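Local coordinates for protein leucine aminopeptidase 2 (Saccharomyces cerevisiae, PDB 2XQ0) that cleaves the N-terminal residue from peptides, preferring di- and tripeptides, as a zinc-dependent M1-family aminopeptidase with low epoxide hydrolase activity in vitro, at residues 125-130 with 152-157; 142-147 with 207-212; 357-362 with 386-391. All blocks are in the same frame, centred on the assembly; numbering follows the deposited sequence.

Contact 1 of 3, residues 125-130 with 152-157; sequences TALQWL and RSLFPC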
loop_
_atom_site.group_PDB
_atom_site.type_symbol
_atom_site.label_atom_id
_atom_site.label_comp_id
_atom_site.label_asym_id
_atom_site.label_seq_id
_atom_site.Cartn_x
_atom_site.Cartn_y
_atom_site.Cartn_z
ATOM N N THR A 125 16.511 -7.540 -0.049
ATOM C CA THR A 125 15.657 -6.372 -0.274
ATOM C C THR A 125 14.313 -6.505 0.439
ATOM O O THR A 125 13.449 -5.629 0.337
ATOM C CB THR A 125 15.393 -6.148 -1.780
ATOM O OG1 THR A 125 14.696 -7.282 -2.322
ATOM C CG2 THR A 125 16.715 -5.940 -2.538
ATOM N N ALA A 126 14.127 -7.606 1.156
ATOM C CA ALA A 126 12.827 -7.877 1.787
ATOM C C ALA A 126 12.725 -7.366 3.245
ATOM O O ALA A 126 11.624 -7.169 3.776
ATOM C CB ALA A 126 12.501 -9.366 1.697
ATOM N N LEU A 127 13.869 -7.108 3.881
ATOM C CA LEU A 127 13.874 -6.874 5.316
ATOM C C LEU A 127 14.484 -5.540 5.674
ATOM O O LEU A 127 15.386 -5.051 4.989
ATOM C CB LEU A 127 14.647 -7.992 6.040
ATOM C CG LEU A 127 14.061 -9.405 5.865
ATOM C CD1 LEU A 127 15.067 -10.485 6.319
ATOM C CD2 LEU A 127 12.712 -9.557 6.592
ATOM N N GLN A 128 13.987 -4.945 6.750
ATOM C CA GLN A 128 14.730 -3.882 7.406
ATOM C C GLN A 128 15.083 -4.321 8.840
ATOM O O GLN A 128 14.231 -4.846 9.570
ATOM C CB GLN A 128 13.977 -2.543 7.424
ATOM C CG GLN A 128 14.899 -1.396 7.958
ATOM C CD GLN A 128 14.173 -0.087 8.257
ATOM O OE1 GLN A 128 12.953 0.016 8.126
ATOM N NE2 GLN A 128 14.934 0.926 8.661
ATOM N N TRP A 129 16.344 -4.130 9.226
ATOM C CA TRP A 129 16.793 -4.481 10.576
ATOM C C TRP A 129 17.099 -3.225 11.343
ATOM O O TRP A 129 17.770 -2.340 10.823
ATOM C CB TRP A 129 18.073 -5.332 10.534
ATOM C CG TRP A 129 17.930 -6.629 9.786
ATOM C CD1 TRP A 129 18.075 -6.824 8.449
ATOM C CD2 TRP A 129 17.617 -7.909 10.349
ATOM N NE1 TRP A 129 17.869 -8.152 8.137
ATOM C CE2 TRP A 129 17.584 -8.837 9.286
ATOM C CE3 TRP A 129 17.358 -8.359 11.648
ATOM C CZ2 TRP A 129 17.308 -10.187 9.480
ATOM C CZ3 TRP A 129 17.084 -9.704 11.841
ATOM C CH2 TRP A 129 17.068 -10.604 10.758
ATOM N N LEU A 130 16.615 -3.152 12.581
ATOM C CA LEU A 130 16.999 -2.090 13.499
ATOM C C LEU A 130 17.714 -2.665 14.713
ATOM O O LEU A 130 17.290 -3.685 15.258
ATOM C CB LEU A 130 15.766 -1.305 13.959
ATOM C CG LEU A 130 15.100 -0.430 12.898
ATOM C CD1 LEU A 130 13.999 -1.193 12.190
ATOM C CD2 LEU A 130 14.535 0.820 13.528
ATOM N N ARG A 152 10.948 -13.283 -3.177
ATOM C CA ARG A 152 12.091 -14.062 -3.673
ATOM C C ARG A 152 13.420 -13.619 -3.038
ATOM O O ARG A 152 14.442 -14.267 -3.227
ATOM C CB ARG A 152 12.184 -13.964 -5.204
ATOM C CG ARG A 152 12.532 -12.545 -5.690
ATOM C CD ARG A 152 12.347 -12.354 -7.205
ATOM N NE ARG A 152 10.944 -12.491 -7.603
ATOM C CZ ARG A 152 10.452 -12.270 -8.822
ATOM N NH1 ARG A 152 11.245 -11.914 -9.835
ATOM N NH2 ARG A 152 9.148 -12.415 -9.030
ATOM N N SER A 153 13.419 -12.521 -2.287
ATOM C CA SER A 153 14.660 -12.100 -1.613
ATOM C C SER A 153 14.635 -12.555 -0.157
ATOM O O SER A 153 15.616 -12.386 0.594
ATOM C CB SER A 153 14.831 -10.583 -1.725
ATOM O OG SER A 153 16.095 -10.140 -1.281
ATOM N N LEU A 154 13.503 -13.139 0.240
ATOM C CA LEU A 154 13.327 -13.676 1.595
ATOM C C LEU A 154 13.381 -15.213 1.603
ATOM O O LEU A 154 13.995 -15.811 2.481
ATOM C CB LEU A 154 12.010 -13.193 2.217
ATOM C CG LEU A 154 11.711 -13.734 3.615
ATOM C CD1 LEU A 154 12.817 -13.329 4.604
ATOM C CD2 LEU A 154 10.345 -13.294 4.141
ATOM N N PHE A 155 12.742 -15.846 0.620
ATOM C CA PHE A 155 12.891 -17.294 0.417
ATOM C C PHE A 155 12.677 -17.672 -1.040
ATOM O O PHE A 155 11.972 -16.988 -1.757
ATOM C CB PHE A 155 11.940 -18.097 1.317
ATOM C CG PHE A 155 10.480 -17.812 1.088
ATOM C CD1 PHE A 155 9.682 -18.720 0.404
ATOM C CD2 PHE A 155 9.904 -16.644 1.556
ATOM C CE1 PHE A 155 8.321 -18.464 0.196
ATOM C CE2 PHE A 155 8.548 -16.375 1.348
ATOM C CZ PHE A 155 7.758 -17.289 0.663
ATOM N N PRO A 156 13.301 -18.772 -1.485
ATOM C CA PRO A 156 13.114 -19.210 -2.870
ATOM C C PRO A 156 11.684 -19.694 -3.052
ATOM O O PRO A 156 11.160 -20.409 -2.198
ATOM C CB PRO A 156 14.130 -20.349 -3.025
ATOM C CG PRO A 156 14.385 -20.842 -1.634
ATOM C CD PRO A 156 14.117 -19.709 -0.686
ATOM N N CYS A 157 11.038 -19.273 -4.134
ATOM C CA CYS A 157 9.638 -19.600 -4.311
ATOM C C CYS A 157 9.147 -19.322 -5.723
ATOM O O CYS A 157 9.876 -18.807 -6.575
ATOM C CB CYS A 157 8.790 -18.796 -3.313
ATOM S SG CYS A 157 8.964 -16.990 -3.447
#
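Thr-125 and Ser-153 form the polar half of this contact, and Ala-126 and Leu-127 against Leu-154 the apolar half, where the start of strand 127-130 meets the end of a short 3-10 turn in the beta-rich N-terminal domain of an M1 aminopeptidase. Strand 127-130 is an outermost strand of a four-stranded antiparallel sheet; the partner segment belongs to the connection between strands 141-144 and 165-172.

The polar part rests on one nearly straight hydrogen bond, Thr-125 N to Ser-153 OG at 2.9 Å with 171° at the hydrogen. OG stands anti to the serine's own backbone N (chi1 -171°), which carries it over to the threonine amide. The same oxygen is hydrogen-bonded to Ser-72 O, so a buried hydroxyl joins the segment before the strand to a third part of the chain. Thr-125 OG1 has its hydrogen-bond partner in His-150 ND1, and it also lies against the serine methylene, 3.4 Å from Ser-153 CB.

The apolar part is buried and consists of two side-chain pairs. Ala-126 directs its methyl group at the turn, with CB 3.9 Å from Leu-154 CB, and the alanine also touches Leu-146 of the substrate-binding segment. Leu-127, on the small sheet, rests on Ile-46 of strand 45-56, and Leu-154, on the connecting loop, on Thr-120 of strand 111-120; both partners belong to the large mixed sheet. The two leucine side chains cross at about a right angle and meet through a single methyl each, Leu-127 CD1 lying 4.0 Å from Leu-154 CD1.

Contact 2 of 3, residues 142-147 with 207-212; sequences VFSQLE and IGIASG. With BES (2-(3-amino-2-hydroxy-4-phenyl-butyrylamino)-4-methyl-pentanoic acid), chain B.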
loop_
_atom_site.group_PDB
_atom_site.type_symbol
_atom_site.label_atom_id
_atom_site.label_comp_id
_atom_site.label_asym_id
_atom_site.label_seq_id
_atom_site.Cartn_x
_atom_site.Cartn_y
_atom_site.Cartn_z
ATOM N N VAL A 142 13.063 -6.313 13.404
ATOM C CA VAL A 142 13.139 -6.542 11.976
ATOM C C VAL A 142 11.721 -6.722 11.455
ATOM O O VAL A 142 10.853 -7.230 12.167
ATOM C CB VAL A 142 13.970 -7.787 11.670
ATOM C CG1 VAL A 142 13.347 -9.000 12.373
ATOM C CG2 VAL A 142 14.117 -8.026 10.153
ATOM N N PHE A 143 11.474 -6.280 10.228
ATOM C CA PHE A 143 10.170 -6.529 9.597
ATOM C C PHE A 143 10.363 -6.668 8.108
ATOM O O PHE A 143 11.334 -6.150 7.559
ATOM C CB PHE A 143 9.169 -5.412 9.915
ATOM C CG PHE A 143 9.523 -4.080 9.309
ATOM C CD1 PHE A 143 9.088 -3.742 8.034
ATOM C CD2 PHE A 143 10.294 -3.172 10.009
ATOM C CE1 PHE A 143 9.431 -2.509 7.486
ATOM C CE2 PHE A 143 10.617 -1.946 9.477
ATOM C CZ PHE A 143 10.195 -1.615 8.218
ATOM N N SER A 144 9.432 -7.356 7.461
ATOM C CA SER A 144 9.465 -7.552 6.013
ATOM C C SER A 144 8.467 -6.674 5.274
ATOM O O SER A 144 7.533 -6.108 5.857
ATOM C CB SER A 144 9.145 -9.013 5.700
ATOM O OG SER A 144 7.792 -9.262 6.037
ATOM N N GLN A 145 8.676 -6.561 3.971
ATOM C CA GLN A 145 7.723 -5.943 3.064
ATOM C C GLN A 145 8.024 -6.595 1.716
ATOM O O GLN A 145 9.084 -6.353 1.135
ATOM C CB GLN A 145 7.936 -4.430 2.991
ATOM C CG GLN A 145 7.292 -3.776 1.770
ATOM C CD GLN A 145 5.790 -3.966 1.748
ATOM O OE1 GLN A 145 5.105 -3.647 2.720
ATOM N NE2 GLN A 145 5.271 -4.504 0.648
ATOM N N LEU A 146 7.125 -7.454 1.248
ATOM C CA LEU A 146 7.424 -8.310 0.096
ATOM C C LEU A 146 6.821 -7.837 -1.226
ATOM O O LEU A 146 7.291 -8.205 -2.319
ATOM C CB LEU A 146 7.014 -9.765 0.377
ATOM C CG LEU A 146 7.576 -10.370 1.660
ATOM C CD1 LEU A 146 7.337 -11.885 1.695
ATOM C CD2 LEU A 146 9.052 -10.045 1.811
ATOM N N GLU A 147 5.790 -7.013 -1.153
ATOM C CA GLU A 147 5.135 -6.586 -2.398
ATOM C C GLU A 147 6.038 -5.600 -3.129
ATOM O O GLU A 147 6.599 -4.717 -2.493
ATOM C CB GLU A 147 3.783 -5.932 -2.095
ATOM C CG GLU A 147 2.843 -5.831 -3.310
ATOM C CD GLU A 147 1.467 -5.311 -2.899
ATOM O OE1 GLU A 147 1.277 -5.102 -1.692
ATOM O OE2 GLU A 147 0.600 -5.104 -3.761
ATOM N N ILE A 207 3.116 -12.734 2.390
ATOM C CA ILE A 207 3.794 -13.211 3.581
ATOM C C ILE A 207 4.313 -12.012 4.347
ATOM O O ILE A 207 4.818 -11.045 3.761
ATOM C CB ILE A 207 4.930 -14.180 3.273
ATOM C CG1 ILE A 207 4.354 -15.518 2.795
ATOM C CG2 ILE A 207 5.802 -14.396 4.511
ATOM C CD1 ILE A 207 3.564 -16.231 3.892
ATOM N N GLY A 208 4.140 -12.061 5.662
ATOM C CA GLY A 208 4.604 -10.989 6.517
ATOM C C GLY A 208 5.252 -11.554 7.757
ATOM O O GLY A 208 4.773 -12.547 8.319
ATOM N N ILE A 209 6.363 -10.948 8.161
ATOM C CA ILE A 209 7.018 -11.343 9.405
ATOM C C ILE A 209 7.592 -10.124 10.099
ATOM O O ILE A 209 8.124 -9.219 9.445
ATOM C CB ILE A 209 8.145 -12.379 9.144
ATOM C CG1 ILE A 209 8.799 -12.796 10.465
ATOM C CG2 ILE A 209 9.200 -11.783 8.245
ATOM C CD1 ILE A 209 9.707 -13.999 10.330
ATOM N N ALA A 210 7.483 -10.081 11.423
ATOM C CA ALA A 210 8.195 -9.057 12.201
ATOM C C ALA A 210 8.627 -9.655 13.523
ATOM O O ALA A 210 7.990 -10.577 14.037
ATOM C CB ALA A 210 7.339 -7.837 12.439
ATOM N N SER A 211 9.717 -9.141 14.066
ATOM C CA SER A 211 10.156 -9.611 15.370
ATOM C C SER A 211 10.812 -8.485 16.095
ATOM O O SER A 211 11.622 -7.748 15.525
ATOM C CB SER A 211 11.108 -10.788 15.238
ATOM O OG SER A 211 11.519 -11.245 16.523
ATOM N N GLY A 212 10.421 -8.332 17.347
ATOM C CA GLY A 212 11.016 -7.340 18.214
ATOM C C GLY A 212 10.309 -7.345 19.538
ATOM O O GLY A 212 9.560 -8.268 19.856
HETATM N N2 BES B . 0.227 -3.036 -0.048
HETATM C C1 BES B . -0.153 -1.692 -0.433
HETATM C C6 BES B . 1.085 -0.797 -0.511
HETATM C C7 BES B . 2.016 -1.290 -1.597
HETATM C C8 BES B . 1.505 -1.614 -2.849
HETATM C C12 BES B . 3.376 -1.438 -1.342
HETATM C C9 BES B . 2.355 -2.073 -3.849
HETATM C C11 BES B . 4.226 -1.900 -2.343
HETATM C C10 BES B . 3.715 -2.217 -3.598
HETATM C C2 BES B . -1.168 -1.100 0.553
HETATM O O2 BES B . -2.364 -1.875 0.721
HETATM C C3 BES B . -1.523 0.259 0.052
HETATM O O3 BES B . -2.228 0.416 -0.948
HETATM N N1 BES B . -0.960 1.193 0.808
HETATM C C4 BES B . -1.044 2.632 0.668
HETATM C C13 BES B . -2.142 3.017 1.652
HETATM C C14 BES B . -3.238 3.860 1.015
HETATM C C15 BES B . -4.518 3.766 1.839
HETATM C C16 BES B . -3.491 3.467 -0.439
HETATM C C5 BES B . 0.264 3.185 1.157
HETATM O O1 BES B . 0.658 4.289 0.721
HETATM O O4 BES B . 0.921 2.507 1.988
HETATM O O HOH W 1 5.926 -8.482 4.286
#
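Val-142 and Phe-143 pair with Ser-211 and Ala-210 in a buried antiparallel beta contact, at the middle of the four-stranded sheet 127-130, 141-144, 209-211, 177-179. The strand axes lie 4.7 Å apart, at 173° between their directions. Val-142 and Ser-211 make the hydrogen-bonded pair, joined by reciprocal backbone bonds; Phe-143 and Ala-210 make the non-hydrogen-bonded pair, with Phe-143 CB 3.9 Å from Ala-210 CB. The phenylalanine ring leads away from this strand and meets Tyr-271.

Ser-144 changes the pattern. Its N still donates to Ile-209 O, but Ile-209 N donates to the serine hydroxyl, 3.1 Å from Ser-144 OG. With chi1 at 68°, OG stands between its own backbone N and carbonyl carbon, reaching that amide in place of a backbone acceptor. A water 2.7 Å from Ser-144 OG donates to Ile-207 O, bridging the splayed chains. Beyond it Leu-146 and Ile-207 lie side by side, Leu-146 CD1 being 3.7 Å from Ile-207 CB.

Past the sheet, Glu-147 runs out to bestatin with its carboxylate carbon over one face of the phenyl ring, Glu-147 CD lying 3.5 Å from ring carbon C9, while Glu-147 OE1 accepts from the inhibitor amine N2 at 2.8 Å. Glu-277 OE1 is hydrogen-bonded to the inhibitor as well. A glutamate holding the free amine beside the catalytic zinc site is typical of the N-terminus-binding pocket of M1 aminopeptidases.

Contact 3 of 3, residues 357-362 with 386-391; sequences NSIDSM and STVPYE. With BES (2-(3-amino-2-hydroxy-4-phenyl-butyrylamino)-4-methyl-pentanoic acid), chain B.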
loop_
_atom_site.group_PDB
_atom_site.type_symbol
_atom_site.label_atom_id
_atom_site.label_comp_id
_atom_site.label_asym_id
_atom_site.label_seq_id
_atom_site.Cartn_x
_atom_site.Cartn_y
_atom_site.Cartn_z
ATOM N N ASN A 357 -2.222 14.690 -10.071
ATOM C CA ASN A 357 -0.842 14.981 -9.744
ATOM C C ASN A 357 0.085 13.863 -10.195
ATOM O O ASN A 357 1.163 14.106 -10.719
ATOM C CB ASN A 357 -0.697 15.220 -8.239
ATOM C CG ASN A 357 -1.469 16.436 -7.766
ATOM O OD1 ASN A 357 -1.815 17.312 -8.560
ATOM N ND2 ASN A 357 -1.739 16.502 -6.469
ATOM N N SER A 358 -0.348 12.629 -9.987
ATOM C CA SER A 358 0.463 11.468 -10.324
ATOM C C SER A 358 0.729 11.382 -11.824
ATOM O O SER A 358 1.842 11.071 -12.254
ATOM C CB SER A 358 -0.224 10.199 -9.816
ATOM O OG SER A 358 0.431 9.047 -10.302
ATOM N N ILE A 359 -0.291 11.669 -12.622
ATOM C CA ILE A 359 -0.153 11.620 -14.067
ATOM C C ILE A 359 0.631 12.837 -14.574
ATOM O O ILE A 359 1.461 12.712 -15.476
ATOM C CB ILE A 359 -1.524 11.541 -14.767
ATOM C CG1 ILE A 359 -2.190 10.184 -14.496
ATOM C CG2 ILE A 359 -1.364 11.755 -16.258
ATOM C CD1 ILE A 359 -3.579 10.074 -15.073
ATOM N N ASP A 360 0.374 14.005 -13.985
ATOM C CA ASP A 360 1.108 15.228 -14.342
ATOM C C ASP A 360 2.602 15.115 -14.020
ATOM O O ASP A 360 3.441 15.702 -14.703
ATOM C CB ASP A 360 0.528 16.455 -13.616
ATOM C CG ASP A 360 -0.800 16.904 -14.195
ATOM O OD1 ASP A 360 -1.268 16.277 -15.167
ATOM O OD2 ASP A 360 -1.377 17.891 -13.684
ATOM N N SER A 361 2.933 14.376 -12.971
ATOM C CA SER A 361 4.315 14.268 -12.528
ATOM C C SER A 361 5.009 13.120 -13.244
ATOM O O SER A 361 6.190 12.846 -13.025
ATOM C CB SER A 361 4.367 14.038 -11.018
ATOM O OG SER A 361 4.293 12.649 -10.724
ATOM N N MET A 362 4.272 12.452 -14.116
ATOM C CA MET A 362 4.774 11.227 -14.717
ATOM C C MET A 362 5.872 11.399 -15.752
ATOM O O MET A 362 5.841 12.273 -16.611
ATOM C CB MET A 362 3.635 10.399 -15.309
ATOM C CG MET A 362 3.182 9.296 -14.383
ATOM S SD MET A 362 2.131 8.132 -15.225
ATOM C CE MET A 362 1.608 7.117 -13.845
ATOM N N SER A 386 1.690 3.548 -9.253
ATOM C CA SER A 386 1.418 4.962 -9.181
ATOM C C SER A 386 0.024 5.030 -8.629
ATOM O O SER A 386 -0.534 4.021 -8.211
ATOM C CB SER A 386 1.429 5.578 -10.577
ATOM O OG SER A 386 0.317 5.115 -11.335
ATOM N N THR A 387 -0.560 6.214 -8.674
ATOM C CA THR A 387 -1.937 6.381 -8.254
ATOM C C THR A 387 -2.948 5.823 -9.268
ATOM O O THR A 387 -4.111 5.602 -8.932
ATOM C CB THR A 387 -2.218 7.854 -7.997
ATOM O OG1 THR A 387 -1.221 8.365 -7.092
ATOM C CG2 THR A 387 -3.600 8.025 -7.408
ATOM N N VAL A 388 -2.506 5.571 -10.499
ATOM C CA VAL A 388 -3.433 5.134 -11.558
ATOM C C VAL A 388 -4.248 3.869 -11.240
ATOM O O VAL A 388 -5.467 3.870 -11.388
ATOM C CB VAL A 388 -2.698 4.977 -12.910
ATOM C CG1 VAL A 388 -3.614 4.329 -13.955
ATOM C CG2 VAL A 388 -2.212 6.335 -13.384
ATOM N N PRO A 389 -3.589 2.779 -10.800
ATOM C CA PRO A 389 -4.423 1.594 -10.539
ATOM C C PRO A 389 -5.442 1.840 -9.434
ATOM O O PRO A 389 -6.551 1.291 -9.479
ATOM C CB PRO A 389 -3.408 0.514 -10.107
ATOM C CG PRO A 389 -2.111 1.257 -9.835
ATOM C CD PRO A 389 -2.152 2.461 -10.761
ATOM N N TYR A 390 -5.056 2.645 -8.447
ATOM C CA TYR A 390 -5.936 2.974 -7.335
ATOM C C TYR A 390 -7.140 3.768 -7.823
ATOM O O TYR A 390 -8.286 3.363 -7.642
ATOM C CB TYR A 390 -5.170 3.805 -6.289
ATOM C CG TYR A 390 -4.054 3.050 -5.588
ATOM C CD1 TYR A 390 -2.789 2.923 -6.167
ATOM C CD2 TYR A 390 -4.262 2.484 -4.338
ATOM C CE1 TYR A 390 -1.764 2.220 -5.518
ATOM C CE2 TYR A 390 -3.247 1.785 -3.679
ATOM C CZ TYR A 390 -2.011 1.657 -4.269
ATOM O OH TYR A 390 -1.014 0.973 -3.603
ATOM N N GLU A 391 -6.869 4.909 -8.432
ATOM C CA GLU A 391 -7.914 5.899 -8.683
ATOM C C GLU A 391 -8.579 5.771 -10.041
ATOM O O GLU A 391 -9.775 6.005 -10.159
ATOM C CB GLU A 391 -7.366 7.316 -8.512
ATOM C CG GLU A 391 -6.903 7.645 -7.083
ATOM C CD GLU A 391 -8.043 7.653 -6.066
ATOM O OE1 GLU A 391 -9.221 7.827 -6.457
ATOM O OE2 GLU A 391 -7.761 7.473 -4.866
HETATM N N2 BES B . 0.227 -3.036 -0.048
HETATM C C1 BES B . -0.153 -1.692 -0.433
HETATM C C6 BES B . 1.085 -0.797 -0.511
HETATM C C7 BES B . 2.016 -1.290 -1.597
HETATM C C8 BES B . 1.505 -1.614 -2.849
HETATM C C12 BES B . 3.376 -1.438 -1.342
HETATM C C9 BES B . 2.355 -2.073 -3.849
HETATM C C11 BES B . 4.226 -1.900 -2.343
HETATM C C10 BES B . 3.715 -2.217 -3.598
HETATM C C2 BES B . -1.168 -1.100 0.553
HETATM O O2 BES B . -2.364 -1.875 0.721
HETATM C C3 BES B . -1.523 0.259 0.052
HETATM O O3 BES B . -2.228 0.416 -0.948
HETATM N N1 BES B . -0.960 1.193 0.808
HETATM C C4 BES B . -1.044 2.632 0.668
HETATM C C13 BES B . -2.142 3.017 1.652
HETATM C C14 BES B . -3.238 3.860 1.015
HETATM C C15 BES B . -4.518 3.766 1.839
HETATM C C16 BES B . -3.491 3.467 -0.439
HETATM C C5 BES B . 0.264 3.185 1.157
HETATM O O1 BES B . 0.658 4.289 0.721
HETATM O O4 BES B . 0.921 2.507 1.988
#
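Ser-358, near the end of helix 341-360, points its side chain at Ser-386 and Thr-387, where the chain turns into helix 388-403, in a helix-end to helix-start contact of the zinc-binding M1 peptidase domain. Ser-358 OG lies anti to its own backbone N (chi1 171°), which carries it towards the second segment. There it takes a weak hydrogen bond from Thr-387 N, 3.4 Å from Ser-358 OG. The serine methylene lies against the threonine side chain, with Ser-358 CB 3.4 Å from Thr-387 OG1.

Ser-386 faces the first helix and also caps the second. Its OG, between the backbone N and the carbonyl carbon, accepts a capping bond from Val-388 N, with 3.0 Å between Ser-386 OG and Val-388 N. The chain of Met-362 runs extended beyond CG, and its terminal methyl comes up to this hydroxyl, Met-362 CE lying 3.5 Å from Ser-386 OG.

On the buried side, Ile-359 and Val-388 cross at about a right angle, so that CG1 of the isoleucine meets CG2 of the valine. Met-362 CE reaches the same valine methyl, 3.9 Å from Val-388 CG2. Leu-355, from the turn before on helix 341-360, packs on Val-388 as well.

The capped helix carries Tyr-390, the proton donor of the active site, whose side chain also touches the zinc ligand Glu-324. Bestatin O3 lies at the edge of the tyrosine ring, in its plane, and the phenol donates to this carbonyl oxygen, with 3.0 Å between Tyr-390 OH and BES O3.

How the contacts relate
From the N terminus, segment 125-130 carries strand 127-130, which is followed in the chain by strand 141-144. Contact 1 closes the loop from 125-130 to 152-157, while contact 2 opens inside it at 142-147 and closes only at 207-212, so the two loops cross. They also touch: the backbones of Ala-126 and Gln-128 pair with Gln-145 and Phe-143, putting both contacts on one sheet. Contact 3 follows in series, closing the connection, with the short helix 365-368 in it, between helices 341-360 and 388-403 of the peptidase domain. Its centre is about 27 Å from that of contact 2, across the chain's centre, yet bestatin touches both, bridging Glu-147 and Tyr-390.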